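Local coordinates for uncharacterized protein (Neisseria gonorrhoeae, PDB 5V77) that is of unknown function but belongs to the NGO_1070-like family and folds into a helix-free antiparallel beta sheet, at residues I13-V17 against F44-K48; N16-E21 against L33-T38; L75-E81 against I93-I99; F87-I91 against I101-I106. All blocks are in the same frame, centred on the assembly; numbering follows the deposited sequence.

Interaction 1 (I13-V17 against F44-K48); sequences IFHNV and FGYIK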
loop_
_atom_site.group_PDB
_atom_site.type_symbol
_atom_site.label_atom_id
_atom_site.label_comp_id
_atom_site.label_asym_id
_atom_site.label_seq_id
_atom_site.Cartn_x
_atom_site.Cartn_y
_atom_site.Cartn_z
ATOM N N ILE A 13 11.388 16.742 -3.437
ATOM C CA ILE A 13 10.434 17.048 -4.491
ATOM C C ILE A 13 9.060 17.270 -3.871
ATOM O O ILE A 13 8.827 16.973 -2.699
ATOM C CB ILE A 13 10.375 15.947 -5.563
ATOM C CG1 ILE A 13 9.827 14.641 -4.966
ATOM C CG2 ILE A 13 11.748 15.746 -6.180
ATOM C CD1 ILE A 13 9.493 13.590 -5.985
ATOM N N PHE A 14 8.156 17.838 -4.678
ATOM C CA PHE A 14 6.741 17.966 -4.321
ATOM C C PHE A 14 6.570 18.723 -3.000
ATOM O O PHE A 14 6.051 18.200 -2.009
ATOM C CB PHE A 14 6.068 16.588 -4.278
ATOM C CG PHE A 14 5.552 16.132 -5.613
ATOM C CD1 PHE A 14 6.386 16.099 -6.716
ATOM C CD2 PHE A 14 4.235 15.734 -5.768
ATOM C CE1 PHE A 14 5.921 15.693 -7.957
ATOM C CE2 PHE A 14 3.775 15.317 -7.018
ATOM C CZ PHE A 14 4.611 15.303 -8.098
ATOM N N HIS A 15 7.015 19.982 -3.005
ATOM C CA HIS A 15 6.893 20.815 -1.815
ATOM C C HIS A 15 5.442 21.220 -1.587
ATOM O O HIS A 15 4.733 21.597 -2.527
ATOM C CB HIS A 15 7.749 22.073 -1.939
ATOM C CG HIS A 15 9.219 21.838 -1.780
ATOM N ND1 HIS A 15 9.873 20.765 -2.347
ATOM C CD2 HIS A 15 10.168 22.559 -1.141
ATOM C CE1 HIS A 15 11.159 20.830 -2.050
ATOM N NE2 HIS A 15 11.362 21.906 -1.315
ATOM N N ASN A 16 5.008 21.137 -0.330
ATOM C CA ASN A 16 3.700 21.604 0.115
ATOM C C ASN A 16 2.570 21.038 -0.748
ATOM O O ASN A 16 1.795 21.760 -1.370
ATOM C CB ASN A 16 3.680 23.139 0.157
ATOM C CG ASN A 16 4.754 23.705 1.084
ATOM O OD1 ASN A 16 5.201 23.039 2.024
ATOM N ND2 ASN A 16 5.180 24.932 0.817
ATOM N N VAL A 17 2.477 19.709 -0.769
ATOM C CA VAL A 17 1.439 19.017 -1.517
ATOM C C VAL A 17 0.546 18.232 -0.556
ATOM O O VAL A 17 0.867 18.035 0.614
ATOM C CB VAL A 17 2.031 18.077 -2.580
ATOM C CG1 VAL A 17 2.759 18.889 -3.648
ATOM C CG2 VAL A 17 2.967 17.101 -1.905
ATOM N N PHE A 44 -2.702 18.525 -8.654
ATOM C CA PHE A 44 -1.349 18.979 -8.963
ATOM C C PHE A 44 -0.593 17.949 -9.793
ATOM O O PHE A 44 -0.132 18.266 -10.897
ATOM C CB PHE A 44 -0.582 19.333 -7.677
ATOM C CG PHE A 44 0.866 19.715 -7.918
ATOM C CD1 PHE A 44 1.189 20.918 -8.522
ATOM C CD2 PHE A 44 1.894 18.853 -7.560
ATOM C CE1 PHE A 44 2.514 21.266 -8.746
ATOM C CE2 PHE A 44 3.216 19.192 -7.787
ATOM C CZ PHE A 44 3.524 20.397 -8.375
ATOM N N GLY A 45 -0.457 16.720 -9.320
ATOM C CA GLY A 45 0.309 15.768 -10.097
ATOM C C GLY A 45 0.477 14.459 -9.361
ATOM O O GLY A 45 -0.314 14.120 -8.476
ATOM N N TYR A 46 1.491 13.708 -9.771
ATOM C CA TYR A 46 1.571 12.327 -9.295
ATOM C C TYR A 46 3.024 11.887 -9.233
ATOM O O TYR A 46 3.890 12.446 -9.913
ATOM C CB TYR A 46 0.776 11.379 -10.203
ATOM C CG TYR A 46 1.303 11.307 -11.626
ATOM C CD1 TYR A 46 2.380 10.472 -11.960
ATOM C CD2 TYR A 46 0.727 12.076 -12.639
ATOM C CE1 TYR A 46 2.871 10.417 -13.271
ATOM C CE2 TYR A 46 1.211 12.027 -13.947
ATOM C CZ TYR A 46 2.274 11.194 -14.253
ATOM O OH TYR A 46 2.750 11.155 -15.549
ATOM N N ILE A 47 3.277 10.878 -8.408
ATOM C CA ILE A 47 4.552 10.159 -8.397
ATOM C C ILE A 47 4.248 8.718 -8.750
ATOM O O ILE A 47 3.432 8.065 -8.081
ATOM C CB ILE A 47 5.247 10.242 -7.029
ATOM C CG1 ILE A 47 5.596 11.688 -6.705
ATOM C CG2 ILE A 47 6.504 9.355 -7.017
ATOM C CD1 ILE A 47 6.041 11.885 -5.246
ATOM N N LYS A 48 4.907 8.218 -9.786
ATOM C CA LYS A 48 4.671 6.866 -10.291
ATOM C C LYS A 48 5.872 5.990 -9.948
ATOM O O LYS A 48 6.999 6.281 -10.373
ATOM C CB LYS A 48 4.446 6.900 -11.801
ATOM C CG LYS A 48 4.197 5.513 -12.446
ATOM C CD LYS A 48 4.084 5.679 -13.968
ATOM C CE LYS A 48 4.065 4.350 -14.705
ATOM N NZ LYS A 48 3.870 4.556 -16.185
#

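Interaction 2 (N16-E21 against L33-T38); sequences NVSLYE and LSFTDT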
loop_
_atom_site.group_PDB
_atom_site.type_symbol
_atom_site.label_atom_id
_atom_site.label_comp_id
_atom_site.label_asym_id
_atom_site.label_seq_id
_atom_site.Cartn_x
_atom_site.Cartn_y
_atom_site.Cartn_z
ATOM N N ASN A 16 5.008 21.137 -0.330
ATOM C CA ASN A 16 3.700 21.604 0.115
ATOM C C ASN A 16 2.570 21.038 -0.748
ATOM O O ASN A 16 1.795 21.760 -1.370
ATOM C CB ASN A 16 3.680 23.139 0.157
ATOM C CG ASN A 16 4.754 23.705 1.084
ATOM O OD1 ASN A 16 5.201 23.039 2.024
ATOM N ND2 ASN A 16 5.180 24.932 0.817
ATOM N N VAL A 17 2.477 19.709 -0.769
ATOM C CA VAL A 17 1.439 19.017 -1.517
ATOM C C VAL A 17 0.546 18.232 -0.556
ATOM O O VAL A 17 0.867 18.035 0.614
ATOM C CB VAL A 17 2.031 18.077 -2.580
ATOM C CG1 VAL A 17 2.759 18.889 -3.648
ATOM C CG2 VAL A 17 2.967 17.101 -1.905
ATOM N N SER A 18 -0.565 17.734 -1.092
ATOM C CA SER A 18 -1.548 16.974 -0.323
ATOM C C SER A 18 -1.793 15.651 -1.029
ATOM O O SER A 18 -2.332 15.638 -2.137
ATOM C CB SER A 18 -2.849 17.765 -0.187
ATOM O OG SER A 18 -3.809 17.021 0.551
ATOM N N LEU A 19 -1.406 14.548 -0.384
ATOM C CA LEU A 19 -1.628 13.211 -0.927
ATOM C C LEU A 19 -3.066 12.766 -0.679
ATOM O O LEU A 19 -3.538 12.780 0.463
ATOM C CB LEU A 19 -0.659 12.227 -0.280
ATOM C CG LEU A 19 -0.870 10.747 -0.623
ATOM C CD1 LEU A 19 -0.465 10.517 -2.064
ATOM C CD2 LEU A 19 -0.024 9.915 0.302
ATOM N N TYR A 20 -3.772 12.358 -1.743
ATOM C CA TYR A 20 -5.158 11.943 -1.574
ATOM C C TYR A 20 -5.435 10.519 -2.031
ATOM O O TYR A 20 -6.550 10.034 -1.809
ATOM C CB TYR A 20 -6.125 12.909 -2.289
ATOM C CG TYR A 20 -6.084 12.902 -3.808
ATOM C CD1 TYR A 20 -5.272 13.789 -4.510
ATOM C CD2 TYR A 20 -6.883 12.025 -4.542
ATOM C CE1 TYR A 20 -5.238 13.780 -5.917
ATOM C CE2 TYR A 20 -6.862 12.007 -5.932
ATOM C CZ TYR A 20 -6.031 12.891 -6.614
ATOM O OH TYR A 20 -6.012 12.886 -7.996
ATOM N N GLU A 21 -4.475 9.830 -2.641
ATOM C CA GLU A 21 -4.717 8.433 -2.974
ATOM C C GLU A 21 -3.412 7.727 -3.301
ATOM O O GLU A 21 -2.424 8.340 -3.714
ATOM C CB GLU A 21 -5.687 8.290 -4.148
ATOM C CG GLU A 21 -5.128 8.841 -5.418
ATOM C CD GLU A 21 -6.060 8.663 -6.581
ATOM O OE1 GLU A 21 -7.253 8.398 -6.356
ATOM O OE2 GLU A 21 -5.600 8.792 -7.731
ATOM N N LEU A 33 0.964 7.652 -6.591
ATOM C CA LEU A 33 0.517 8.540 -5.530
ATOM C C LEU A 33 0.047 9.828 -6.183
ATOM O O LEU A 33 0.772 10.389 -7.004
ATOM C CB LEU A 33 1.659 8.820 -4.550
ATOM C CG LEU A 33 1.944 7.783 -3.460
ATOM C CD1 LEU A 33 2.329 6.437 -4.066
ATOM C CD2 LEU A 33 3.072 8.272 -2.553
ATOM N N SER A 34 -1.162 10.289 -5.844
ATOM C CA SER A 34 -1.700 11.489 -6.474
ATOM C C SER A 34 -1.894 12.592 -5.450
ATOM O O SER A 34 -2.253 12.326 -4.297
ATOM C CB SER A 34 -3.019 11.208 -7.185
ATOM O OG SER A 34 -2.789 10.302 -8.255
ATOM N N PHE A 35 -1.704 13.836 -5.912
ATOM C CA PHE A 35 -1.578 14.989 -5.033
ATOM C C PHE A 35 -2.390 16.162 -5.553
ATOM O O PHE A 35 -2.519 16.355 -6.765
ATOM C CB PHE A 35 -0.120 15.453 -4.920
ATOM C CG PHE A 35 0.823 14.387 -4.437
ATOM C CD1 PHE A 35 1.383 13.481 -5.337
ATOM C CD2 PHE A 35 1.158 14.299 -3.087
ATOM C CE1 PHE A 35 2.269 12.488 -4.898
ATOM C CE2 PHE A 35 2.041 13.322 -2.636
ATOM C CZ PHE A 35 2.596 12.412 -3.536
ATOM N N THR A 36 -2.913 16.956 -4.621
ATOM C CA THR A 36 -3.412 18.303 -4.884
ATOM C C THR A 36 -2.431 19.329 -4.329
ATOM O O THR A 36 -1.537 19.009 -3.540
ATOM C CB THR A 36 -4.794 18.528 -4.249
ATOM O OG1 THR A 36 -4.698 18.340 -2.826
ATOM C CG2 THR A 36 -5.824 17.561 -4.830
ATOM N N ASP A 37 -2.608 20.580 -4.758
ATOM C CA ASP A 37 -1.884 21.690 -4.162
ATOM C C ASP A 37 -2.571 22.095 -2.861
ATOM O O ASP A 37 -3.697 21.681 -2.569
ATOM C CB ASP A 37 -1.806 22.877 -5.128
ATOM C CG ASP A 37 -3.139 23.593 -5.295
ATOM O OD1 ASP A 37 -3.515 24.377 -4.398
ATOM O OD2 ASP A 37 -3.803 23.398 -6.336
ATOM N N THR A 38 -1.873 22.891 -2.058
ATOM C CA THR A 38 -2.400 23.287 -0.759
ATOM C C THR A 38 -2.854 24.744 -0.738
ATOM O O THR A 38 -3.012 25.322 0.341
ATOM C CB THR A 38 -1.363 23.017 0.336
ATOM O OG1 THR A 38 -0.162 23.743 0.053
ATOM C CG2 THR A 38 -1.031 21.502 0.396
HETATM O O HOH W 1 0.681 23.980 -2.904
HETATM O O HOH W 2 -5.729 16.277 -1.247
HETATM O O HOH W 3 -3.020 7.728 -7.909
#

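Interaction 3 (L75-E81 against I93-I99); sequences LFIPEIE and IDVGIII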
loop_
_atom_site.group_PDB
_atom_site.type_symbol
_atom_site.label_atom_id
_atom_site.label_comp_id
_atom_site.label_asym_id
_atom_site.label_seq_id
_atom_site.Cartn_x
_atom_site.Cartn_y
_atom_site.Cartn_z
ATOM N N LEU A 75 -3.416 13.826 3.066
ATOM C CA LEU A 75 -2.216 13.878 3.891
ATOM C C LEU A 75 -1.354 15.044 3.421
ATOM O O LEU A 75 -0.766 14.986 2.339
ATOM C CB LEU A 75 -1.465 12.550 3.801
ATOM C CG LEU A 75 -0.203 12.368 4.644
ATOM C CD1 LEU A 75 -0.565 12.321 6.124
ATOM C CD2 LEU A 75 0.540 11.095 4.220
ATOM N N PHE A 76 -1.233 16.073 4.243
ATOM C CA PHE A 76 -0.439 17.230 3.858
ATOM C C PHE A 76 1.044 16.952 4.099
ATOM O O PHE A 76 1.431 16.469 5.168
ATOM C CB PHE A 76 -0.938 18.456 4.618
ATOM C CG PHE A 76 -2.420 18.682 4.452
ATOM C CD1 PHE A 76 -3.268 18.685 5.545
ATOM C CD2 PHE A 76 -2.967 18.831 3.188
ATOM C CE1 PHE A 76 -4.629 18.874 5.381
ATOM C CE2 PHE A 76 -4.319 19.017 3.014
ATOM C CZ PHE A 76 -5.155 19.043 4.114
ATOM N N ILE A 77 1.867 17.226 3.083
ATOM C CA ILE A 77 3.271 16.837 3.065
ATOM C C ILE A 77 4.124 18.063 2.765
ATOM O O ILE A 77 3.981 18.667 1.693
ATOM C CB ILE A 77 3.535 15.736 2.024
ATOM C CG1 ILE A 77 2.740 14.468 2.351
ATOM C CG2 ILE A 77 5.018 15.421 1.943
ATOM C CD1 ILE A 77 2.786 13.433 1.234
ATOM N N PRO A 78 5.021 18.463 3.672
ATOM C CA PRO A 78 5.950 19.560 3.344
ATOM C C PRO A 78 6.833 19.275 2.137
ATOM O O PRO A 78 7.052 20.171 1.310
ATOM C CB PRO A 78 6.778 19.704 4.629
ATOM C CG PRO A 78 5.885 19.157 5.712
ATOM C CD PRO A 78 5.156 18.016 5.066
ATOM N N GLU A 79 7.365 18.063 2.024
ATOM C CA GLU A 79 8.244 17.686 0.919
ATOM C C GLU A 79 8.443 16.179 0.965
ATOM O O GLU A 79 8.193 15.537 1.986
ATOM C CB GLU A 79 9.596 18.400 0.996
ATOM C CG GLU A 79 10.420 17.979 2.194
ATOM C CD GLU A 79 11.605 18.894 2.429
ATOM O OE1 GLU A 79 12.019 19.600 1.481
ATOM O OE2 GLU A 79 12.114 18.908 3.571
ATOM N N ILE A 80 8.897 15.626 -0.155
ATOM C CA ILE A 80 9.098 14.189 -0.325
ATOM C C ILE A 80 10.564 13.952 -0.676
ATOM O O ILE A 80 11.088 14.563 -1.615
ATOM C CB ILE A 80 8.159 13.617 -1.406
ATOM C CG1 ILE A 80 6.709 13.801 -0.950
ATOM C CG2 ILE A 80 8.476 12.125 -1.683
ATOM C CD1 ILE A 80 5.666 13.439 -1.984
ATOM N N GLU A 81 11.227 13.091 0.095
ATOM C CA GLU A 81 12.630 12.769 -0.140
ATOM C C GLU A 81 12.736 11.721 -1.236
ATOM O O GLU A 81 12.082 10.679 -1.162
ATOM C CB GLU A 81 13.277 12.232 1.134
ATOM C CG GLU A 81 13.099 13.098 2.356
ATOM C CD GLU A 81 13.259 12.300 3.639
ATOM O OE1 GLU A 81 12.319 12.296 4.462
ATOM O OE2 GLU A 81 14.315 11.655 3.810
ATOM N N ILE A 93 8.244 9.598 2.756
ATOM C CA ILE A 93 7.346 10.622 3.273
ATOM C C ILE A 93 7.333 10.471 4.784
ATOM O O ILE A 93 6.998 9.399 5.293
ATOM C CB ILE A 93 5.930 10.469 2.699
ATOM C CG1 ILE A 93 5.940 10.644 1.171
ATOM C CG2 ILE A 93 4.974 11.437 3.394
ATOM C CD1 ILE A 93 4.660 10.179 0.500
ATOM N N ASP A 94 7.703 11.523 5.504
ATOM C CA ASP A 94 7.780 11.447 6.965
ATOM C C ASP A 94 7.007 12.634 7.533
ATOM O O ASP A 94 7.542 13.739 7.620
ATOM C CB ASP A 94 9.232 11.425 7.431
ATOM C CG ASP A 94 9.375 11.114 8.916
ATOM O OD1 ASP A 94 8.403 11.295 9.682
ATOM O OD2 ASP A 94 10.478 10.694 9.320
ATOM N N VAL A 95 5.743 12.406 7.898
ATOM C CA VAL A 95 4.891 13.448 8.471
ATOM C C VAL A 95 4.173 12.893 9.693
ATOM O O VAL A 95 2.955 13.050 9.851
ATOM C CB VAL A 95 3.887 13.982 7.435
ATOM C CG1 VAL A 95 4.624 14.732 6.350
ATOM C CG2 VAL A 95 3.086 12.843 6.821
ATOM N N GLY A 96 4.926 12.252 10.573
ATOM C CA GLY A 96 4.321 11.541 11.680
ATOM C C GLY A 96 3.977 10.160 11.177
ATOM O O GLY A 96 4.596 9.174 11.569
ATOM N N ILE A 97 3.001 10.093 10.274
ATOM C CA ILE A 97 2.842 8.917 9.436
ATOM C C ILE A 97 4.064 8.812 8.533
ATOM O O ILE A 97 4.604 9.826 8.076
ATOM C CB ILE A 97 1.532 9.043 8.641
ATOM C CG1 ILE A 97 0.342 8.943 9.601
ATOM C CG2 ILE A 97 1.456 8.032 7.521
ATOM C CD1 ILE A 97 -0.801 9.832 9.224
ATOM N N ILE A 98 4.532 7.593 8.292
ATOM C CA ILE A 98 5.689 7.351 7.434
ATOM C C ILE A 98 5.288 6.440 6.283
ATOM O O ILE A 98 4.646 5.406 6.493
ATOM C CB ILE A 98 6.861 6.745 8.227
ATOM C CG1 ILE A 98 7.336 7.755 9.276
ATOM C CG2 ILE A 98 7.991 6.343 7.294
ATOM C CD1 ILE A 98 8.663 7.421 9.912
ATOM N N ILE A 99 5.667 6.832 5.066
ATOM C CA ILE A 99 5.471 6.035 3.865
ATOM C C ILE A 99 6.817 5.916 3.164
ATOM O O ILE A 99 7.475 6.929 2.905
ATOM C CB ILE A 99 4.426 6.657 2.916
ATOM C CG1 ILE A 99 3.038 6.646 3.561
ATOM C CG2 ILE A 99 4.397 5.879 1.565
ATOM C CD1 ILE A 99 2.044 7.610 2.914
HETATM O O HOH W 4 8.636 13.931 4.148
#

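Interaction 4 (F87-I91 against I101-I106); sequences FYSEI and ISAETI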
loop_
_atom_site.group_PDB
_atom_site.type_symbol
_atom_site.label_atom_id
_atom_site.label_comp_id
_atom_site.label_asym_id
_atom_site.label_seq_id
_atom_site.Cartn_x
_atom_site.Cartn_y
_atom_site.Cartn_z
ATOM N N PHE A 87 20.342 0.869 -9.238
ATOM C CA PHE A 87 19.339 0.081 -9.939
ATOM C C PHE A 87 17.904 0.368 -9.537
ATOM O O PHE A 87 17.000 -0.251 -10.102
ATOM C CB PHE A 87 19.598 -1.415 -9.739
ATOM C CG PHE A 87 20.876 -1.895 -10.354
ATOM C CD1 PHE A 87 21.026 -1.931 -11.728
ATOM C CD2 PHE A 87 21.914 -2.336 -9.560
ATOM C CE1 PHE A 87 22.209 -2.382 -12.305
ATOM C CE2 PHE A 87 23.097 -2.792 -10.129
ATOM C CZ PHE A 87 23.241 -2.811 -11.501
ATOM N N TYR A 88 17.660 1.267 -8.585
ATOM C CA TYR A 88 16.299 1.546 -8.149
ATOM C C TYR A 88 16.286 2.893 -7.441
ATOM O O TYR A 88 17.333 3.508 -7.213
ATOM C CB TYR A 88 15.774 0.426 -7.238
ATOM C CG TYR A 88 16.370 0.449 -5.847
ATOM C CD1 TYR A 88 17.612 -0.106 -5.589
ATOM C CD2 TYR A 88 15.671 1.020 -4.787
ATOM C CE1 TYR A 88 18.157 -0.085 -4.314
ATOM C CE2 TYR A 88 16.207 1.055 -3.511
ATOM C CZ TYR A 88 17.448 0.498 -3.280
ATOM O OH TYR A 88 17.976 0.525 -2.011
ATOM N N SER A 89 15.084 3.345 -7.084
ATOM C CA SER A 89 14.914 4.598 -6.364
ATOM C C SER A 89 13.940 4.393 -5.208
ATOM O O SER A 89 13.202 3.409 -5.159
ATOM C CB SER A 89 14.427 5.723 -7.299
ATOM O OG SER A 89 15.406 6.011 -8.295
ATOM N N GLU A 90 13.940 5.349 -4.278
ATOM C CA GLU A 90 13.096 5.274 -3.094
ATOM C C GLU A 90 12.560 6.659 -2.773
ATOM O O GLU A 90 13.307 7.639 -2.828
ATOM C CB GLU A 90 13.888 4.723 -1.895
ATOM C CG GLU A 90 13.047 4.499 -0.638
ATOM C CD GLU A 90 13.881 4.020 0.532
ATOM O OE1 GLU A 90 15.098 3.864 0.353
ATOM O OE2 GLU A 90 13.322 3.793 1.627
ATOM N N ILE A 91 11.270 6.747 -2.436
ATOM C CA ILE A 91 10.718 7.972 -1.868
ATOM C C ILE A 91 10.416 7.717 -0.401
ATOM O O ILE A 91 10.011 6.612 -0.019
ATOM C CB ILE A 91 9.462 8.484 -2.601
ATOM C CG1 ILE A 91 8.417 7.380 -2.778
ATOM C CG2 ILE A 91 9.833 9.119 -3.937
ATOM C CD1 ILE A 91 7.072 7.938 -3.206
ATOM N N ILE A 101 8.584 3.908 -0.250
ATOM C CA ILE A 101 8.373 3.074 -1.430
ATOM C C ILE A 101 9.681 2.978 -2.181
ATOM O O ILE A 101 10.282 4.007 -2.502
ATOM C CB ILE A 101 7.292 3.637 -2.373
ATOM C CG1 ILE A 101 5.977 3.822 -1.617
ATOM C CG2 ILE A 101 7.091 2.652 -3.548
ATOM C CD1 ILE A 101 4.883 4.526 -2.411
ATOM N N SER A 102 10.101 1.754 -2.484
ATOM C CA SER A 102 11.250 1.487 -3.341
ATOM C C SER A 102 10.751 0.818 -4.615
ATOM O O SER A 102 9.885 -0.058 -4.563
ATOM C CB SER A 102 12.270 0.579 -2.646
ATOM O OG SER A 102 12.921 1.263 -1.583
ATOM N N ALA A 103 11.276 1.247 -5.759
ATOM C CA ALA A 103 10.790 0.766 -7.050
ATOM C C ALA A 103 11.909 0.933 -8.068
ATOM O O ALA A 103 12.787 1.786 -7.904
ATOM C CB ALA A 103 9.536 1.532 -7.496
ATOM N N GLU A 104 11.873 0.108 -9.123
ATOM C CA GLU A 104 12.952 0.160 -10.107
ATOM C C GLU A 104 13.068 1.548 -10.730
ATOM O O GLU A 104 14.184 2.042 -10.938
ATOM C CB GLU A 104 12.750 -0.899 -11.187
ATOM C CG GLU A 104 13.862 -0.978 -12.227
ATOM C CD GLU A 104 13.795 -2.269 -13.020
ATOM O OE1 GLU A 104 14.784 -2.620 -13.715
ATOM O OE2 GLU A 104 12.741 -2.940 -12.926
ATOM N N THR A 105 11.940 2.194 -11.033
ATOM C CA THR A 105 11.959 3.557 -11.546
ATOM C C THR A 105 10.917 4.368 -10.808
ATOM O O THR A 105 9.855 3.854 -10.447
ATOM C CB THR A 105 11.695 3.622 -13.064
ATOM O OG1 THR A 105 10.349 3.246 -13.330
ATOM C CG2 THR A 105 12.597 2.671 -13.811
ATOM N N ILE A 106 11.237 5.626 -10.545
ATOM C CA ILE A 106 10.276 6.548 -9.945
ATOM C C ILE A 106 10.294 7.798 -10.801
ATOM O O ILE A 106 11.366 8.370 -11.040
ATOM C CB ILE A 106 10.598 6.871 -8.475
ATOM C CG1 ILE A 106 10.492 5.594 -7.629
ATOM C CG2 ILE A 106 9.625 7.944 -7.947
ATOM C CD1 ILE A 106 10.717 5.787 -6.125
HETATM O O HOH W 5 17.051 -1.368 -12.394
HETATM O O HOH W 6 15.681 4.397 -10.377
HETATM O O HOH W 7 11.223 1.552 0.627
#

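Interaction 1 (I13-V17 against F44-K48)
Phe14 is clasped between Phe44 and Ile47. The edge of the Phe44 ring points at one face of Phe14, giving a T-shaped (edge-to-face) pair with planes at 78° and centroids 5.4 Å apart. Phe44 CE2 stands over the middle of that face. Ile47 takes the opposite face, with CG1 4.1 Å from the centroid of the Phe14 ring in a CH-pi contact. The edge of Phe14 meets the strand backbone, where Tyr46 N lies in the ring plane. Two further apolar contacts lie alongside. Ile13 and Ile47 meet tip to tip, CD1 to CD1 at 3.9 Å. Val17 CG1 touches Phe44 CD2 at 4.0 Å.

Phe44 reaches Phe14 because its CG is anti to the backbone N (chi1 176°). A classic beta bulge, in which Phe44 and Gly45 both face Phe35, shapes the strand here. On the other segment, Asn16 and Val17 both face Ile77 in a G1 beta bulge.

The contact is buried. It fixes the turn between strands 9-13 and 17-25 against strand 43-58. Phe35 of strand 30-37 adds a second edge-to-face partner for Phe14, Ile80 of strand 75-84 packs on Phe14, Ile13 and Ile47, and Phe108 of strand 105-109 touches Ile13 and Ile47.

Interaction 2 (N16-E21 against L33-T38)
Leu19 has CG anti to the backbone N (chi1 173°), while Phe35 has CG opposite its carbonyl carbon (chi1 -57°). Together with chi2 of Leu19 (71°), these torsions bring Leu19 CD1 over one face of the Phe35 ring, 4.1 Å from its centroid, in a CH-pi contact. The same methyl touches Leu33 CB. Val17 CG2 presses on Phe35 CD2 at 3.5 Å.

The backbones form an antiparallel ladder. Ser18 and Thr36 are a hydrogen-bonded pair, with Ser18 N to Thr36 O and Thr36 N to Ser18 O both 2.9 Å. Leu19 and Phe35 are the non-hydrogen-bonded pair beside it. Next, Tyr20 N gives a nearly straight bond to Ser34 O (3.0 Å). Ser34 N binds Glu21 O at 3.2 Å.

The other face of the sheet carries Ser18, Ser34 and Thr36. One water joins Ser18 OG to Thr36 OG1, and another joins Ser34 OG to Glu21 OE2, to which it donates. The Tyr20 ring reaches over this side, with CZ 3.5 Å from Ser34 CB and CD1 near Thr36 CG2. At the hairpin's open end, a further water donates to Asn16 O and accepts from Thr38 N.

The chemistry divides the hairpin in two. Leu19, Leu33 and Phe35 give an oily face, which also packs on Ile77, Ile99 and Ile101. Hydroxyls and a carboxylate make the reverse face polar, with water supplying links between the two strands.

Interaction 3 (L75-E81 against I93-I99)
Leu75 makes apolar contacts with three residues of 93-99. Its CD1 meets Val95 CG2 tip to tip at 3.8 Å and also touches Ile97 CD1. Its CD2 meets Ile99 CD1 at 4.0 Å. The other branch of Val95 works on a different neighbour: CG1 lies 3.6 Å from Pro78 CD and also nears the Phe76 carbonyl. Val95 CG1 is opposite its carbonyl carbon (chi1 -68°), which leaves CG2 for Leu75. Ile93 is shared in the same way. Its CG2 meets Ile77 CD1 at 3.7 Å, the two side chains crossing at about a right angle. Its CG1 lies alongside Ile80 CG1 at 3.9 Å.

The polar link is indirect. One water donates to Glu79 O (2.7 Å) and accepts from Asp94 N (2.9 Å), joining the backbones where the strands have parted.

Within 93-99, paired backbone bonds between Ile93 and Ile99 hold the hairpin arms, and Gly96 sits in the turn with a positive phi. Strand 75-84 is broken here and pairs with other strands of the sheet. Leu75 and Ile77 bond to Leu19 and Val17 of strand 17-25, and Ile80 bonds to Ile13. Ile99 in turn packs on Phe55 and Leu57 of strand 43-58.

Interaction 4 (F87-I91 against I101-I106)
Ser89 with Ala103 and Ile91 with Ile101 are antiparallel hydrogen-bonded pairs, with Glu90 and Ser102 as the non-hydrogen-bonded pair between them, on strand segments running at 160° to each other, and the bond from Ser89 N to Ala103 O (2.9 Å) is nearly straight at 175°.

Side chains alternate between the two faces. On one, Ile91 and Ile101 lie side by side, with Ile91 CG1 3.9 Å from Ile101 CB. Ile106 comes across from beyond the bend. Its CD1 lies against the backbone of strand 89-94, 3.6 Å from Ser89 O, and also nears Ile91 CG2. Ser89 belongs to this face too, and a water bridges its OG and Glu104 O, donating to the carbonyl. On the other face, Glu90 CG touches Ser102 OG at 3.4 Å. The Tyr88 ring lies next to Ser102 too, while Tyr88 CB rests 3.3 Å from Ala103 O.

Ile91 and Ile101 also pack on Leu33 of strand 30-37, which places their face in the core. Tyr88 stacks on Tyr85.

This is a beta hairpin whose second arm turns a corner at Glu104. Glu104 and Thr105 both face Ser50 in a classic beta bulge, and the strands on each side of the corner both pair with strand 43-58, as suits a curled or branched antiparallel sheet.

Overall arrangement
From the N terminus, interaction 1 closes the first loop, bringing the turn after strand 9-13 onto strand 43-58. Interaction 2 starts from the same stretch and nests within that span, zipping strands 17-25 and 30-37 into a hairpin. Interactions 3 and 4 follow in series and cross each other, their segments alternating along the chain. Interaction 3 closes the span from strand 75-84, which bonds back to the 13-17 region, to the 93-99 hairpin. Interaction 4 closes the hairpin of strands 89-94 and 98-103 and reaches strand 105-109, across the chain's centre from interaction 2. Ile47, Leu33, Ile80, Ile91, Ile101 and Ile106 join the contacts through one apolar core.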